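Local coordinates for protein TP_0956 (Treponema pallidum subsp. pallidum, PDB 3U64), which is a tetratricopeptide-repeat lipoprotein, the T-component of a TRAP transporter, and probably acts through protein-protein interactions in ligand uptake, at residues A[204-209]-A[225-230]. Numbering follows the deposited sequence.
Sequences VLTKFY and TAFEHL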
loop_
_atom_site.group_PDB
_atom_site.type_symbol
_atom_site.label_atom_id
_atom_site.label_comp_id
_atom_site.label_asym_id
_atom_site.label_seq_id
_atom_site.Cartn_x
_atom_site.Cartn_y
_atom_site.Cartn_z
ATOM N N VAL A 204 -8.732 18.065 -23.022
ATOM C CA VAL A 204 -9.639 18.336 -21.909
ATOM C C VAL A 204 -10.790 19.249 -22.350
ATOM O O VAL A 204 -11.926 19.047 -21.943
ATOM C CB VAL A 204 -8.905 18.922 -20.697
ATOM C CG1 VAL A 204 -9.888 19.244 -19.595
ATOM C CG2 VAL A 204 -7.855 17.943 -20.201
ATOM N N LEU A 205 -10.510 20.225 -23.212
ATOM C CA LEU A 205 -11.564 21.131 -23.679
ATOM C C LEU A 205 -12.591 20.394 -24.536
ATOM O O LEU A 205 -13.802 20.663 -24.453
ATOM C CB LEU A 205 -10.985 22.341 -24.435
ATOM C CG LEU A 205 -10.325 23.381 -23.535
ATOM C CD1 LEU A 205 -9.606 24.472 -24.339
ATOM C CD2 LEU A 205 -11.382 23.973 -22.610
ATOM N N THR A 206 -12.115 19.479 -25.372
ATOM C CA THR A 206 -13.029 18.704 -26.219
ATOM C C THR A 206 -14.020 17.988 -25.318
ATOM O O THR A 206 -15.229 18.076 -25.505
ATOM C CB THR A 206 -12.288 17.667 -27.071
ATOM O OG1 THR A 206 -11.327 18.338 -27.899
ATOM C CG2 THR A 206 -13.283 16.896 -27.976
ATOM N N LYS A 207 -13.491 17.311 -24.308
ATOM C CA LYS A 207 -14.320 16.572 -23.376
ATOM C C LYS A 207 -15.275 17.488 -22.626
ATOM O O LYS A 207 -16.447 17.168 -22.489
ATOM C CB LYS A 207 -13.462 15.743 -22.428
ATOM C CG LYS A 207 -12.698 14.660 -23.164
ATOM C CD LYS A 207 -12.073 13.605 -22.235
ATOM C CE LYS A 207 -10.797 14.109 -21.608
ATOM N NZ LYS A 207 -10.168 13.049 -20.760
ATOM N N PHE A 208 -14.798 18.646 -22.178
ATOM C CA PHE A 208 -15.693 19.549 -21.478
ATOM C C PHE A 208 -16.838 20.002 -22.378
ATOM O O PHE A 208 -18.010 19.881 -22.007
ATOM C CB PHE A 208 -14.972 20.784 -20.909
ATOM C CG PHE A 208 -15.929 21.859 -20.404
ATOM C CD1 PHE A 208 -16.463 21.799 -19.106
ATOM C CD2 PHE A 208 -16.328 22.896 -21.241
ATOM C CE1 PHE A 208 -17.372 22.777 -18.644
ATOM C CE2 PHE A 208 -17.226 23.881 -20.790
ATOM C CZ PHE A 208 -17.748 23.819 -19.491
ATOM N N TYR A 209 -16.505 20.531 -23.555
ATOM C CA TYR A 209 -17.529 21.113 -24.440
ATOM C C TYR A 209 -18.550 20.086 -24.844
ATOM O O TYR A 209 -19.724 20.394 -24.923
ATOM C CB TYR A 209 -16.908 21.723 -25.693
ATOM C CG TYR A 209 -16.136 22.968 -25.394
ATOM C CD1 TYR A 209 -16.637 23.916 -24.508
ATOM C CD2 TYR A 209 -14.894 23.189 -25.969
ATOM C CE1 TYR A 209 -15.923 25.060 -24.211
ATOM C CE2 TYR A 209 -14.172 24.323 -25.681
ATOM C CZ TYR A 209 -14.686 25.252 -24.800
ATOM O OH TYR A 209 -13.950 26.378 -24.520
ATOM N N THR A 225 -14.081 21.812 -32.906
ATOM C CA THR A 225 -12.966 22.703 -33.184
ATOM C C THR A 225 -11.798 22.430 -32.224
ATOM O O THR A 225 -10.629 22.442 -32.626
ATOM C CB THR A 225 -13.403 24.172 -33.081
ATOM O OG1 THR A 225 -14.373 24.451 -34.104
ATOM C CG2 THR A 225 -12.202 25.101 -33.235
ATOM N N ALA A 226 -12.114 22.182 -30.955
ATOM C CA ALA A 226 -11.074 21.838 -29.995
ATOM C C ALA A 226 -10.388 20.529 -30.425
ATOM O O ALA A 226 -9.155 20.440 -30.438
ATOM C CB ALA A 226 -11.646 21.745 -28.582
ATOM N N PHE A 227 -11.183 19.539 -30.830
ATOM C CA PHE A 227 -10.631 18.293 -31.345
ATOM C C PHE A 227 -9.764 18.462 -32.599
ATOM O O PHE A 227 -8.758 17.767 -32.757
ATOM C CB PHE A 227 -11.715 17.238 -31.626
ATOM C CG PHE A 227 -11.135 15.872 -31.907
ATOM C CD1 PHE A 227 -10.773 15.042 -30.861
ATOM C CD2 PHE A 227 -10.887 15.454 -33.214
ATOM C CE1 PHE A 227 -10.193 13.782 -31.100
ATOM C CE2 PHE A 227 -10.315 14.203 -33.467
ATOM C CZ PHE A 227 -9.968 13.366 -32.412
ATOM N N GLU A 228 -10.169 19.354 -33.502
ATOM C CA GLU A 228 -9.361 19.674 -34.668
ATOM C C GLU A 228 -7.975 20.210 -34.275
ATOM O O GLU A 228 -6.974 19.847 -34.889
ATOM C CB GLU A 228 -10.090 20.672 -35.576
ATOM C CG GLU A 228 -11.026 20.007 -36.586
ATOM C CD GLU A 228 -11.590 20.980 -37.612
ATOM O OE1 GLU A 228 -11.471 22.213 -37.410
ATOM O OE2 GLU A 228 -12.151 20.509 -38.626
ATOM N N HIS A 229 -7.911 21.068 -33.256
ATOM C CA HIS A 229 -6.617 21.553 -32.791
ATOM C C HIS A 229 -5.789 20.399 -32.214
ATOM O O HIS A 229 -4.591 20.305 -32.467
ATOM C CB HIS A 229 -6.777 22.664 -31.753
ATOM C CG HIS A 229 -7.109 23.999 -32.339
ATOM N ND1 HIS A 229 -6.142 24.908 -32.717
ATOM C CD2 HIS A 229 -8.300 24.590 -32.597
ATOM C CE1 HIS A 229 -6.722 25.995 -33.185
ATOM N NE2 HIS A 229 -8.032 25.829 -33.122
ATOM N N LEU A 230 -6.440 19.523 -31.450
ATOM C CA LEU A 230 -5.761 18.372 -30.848
ATOM C C LEU A 230 -5.039 17.519 -31.900
ATOM O O LEU A 230 -3.875 17.141 -31.723
ATOM C CB LEU A 230 -6.747 17.515 -30.045
ATOM C CG LEU A 230 -6.259 16.187 -29.453
ATOM C CD1 LEU A 230 -5.078 16.365 -28.480
ATOM C CD2 LEU A 230 -7.416 15.483 -28.756
#
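Thr206 and Ala226 meet where helices 196-211 and 220-233 lie side by side, their CA atoms 5.3 Å apart. The two segments run antiparallel, at 162°, with axes approaching to 8.3 Å. Where the CA atoms come nearest, the small Thr206 and Ala226 face each other, in keeping with the close spacing. Thr206 OG1 comes down on the peptide that joins Ala226 to Phe227, 3.2 Å from Phe227 N and 3.5 Å from Ala226 CB. The angle is too poor for a hydrogen bond to that N. With OG1 beside its own backbone N (chi1 -59°), the hydroxyl bonds instead to Trp202 O, one turn back in its own helix. Its other branch, CG2, touches Phe227 CB at 4.0 Å.

Between the two segments the contacts lengthen on either flank. Ala226 CB lies 4.2 Å from Leu205 CB and 4.4 Å from Tyr209 CD2, so that the methyl sits at the edge of the tyrosine ring, near its plane. On the other flank, the partly exposed Phe227 holds CG anti to its backbone N (chi1 -169°), and the ring leads away from 204-209 to meet Tyr245 and Leu249 of helix 240-250. Leu205 also rests on Cys190 of helix 176-192, and the antiparallel pair of neighbouring helices is consistent with the tetratricopeptide-repeat character of the protein. No hydrogen bond joins the two segments: the contact rests on van der Waals packing, closest around Thr206 and Ala226, and the Thr206 hydroxyl, buried between them, is satisfied by Trp202 O of its own helix.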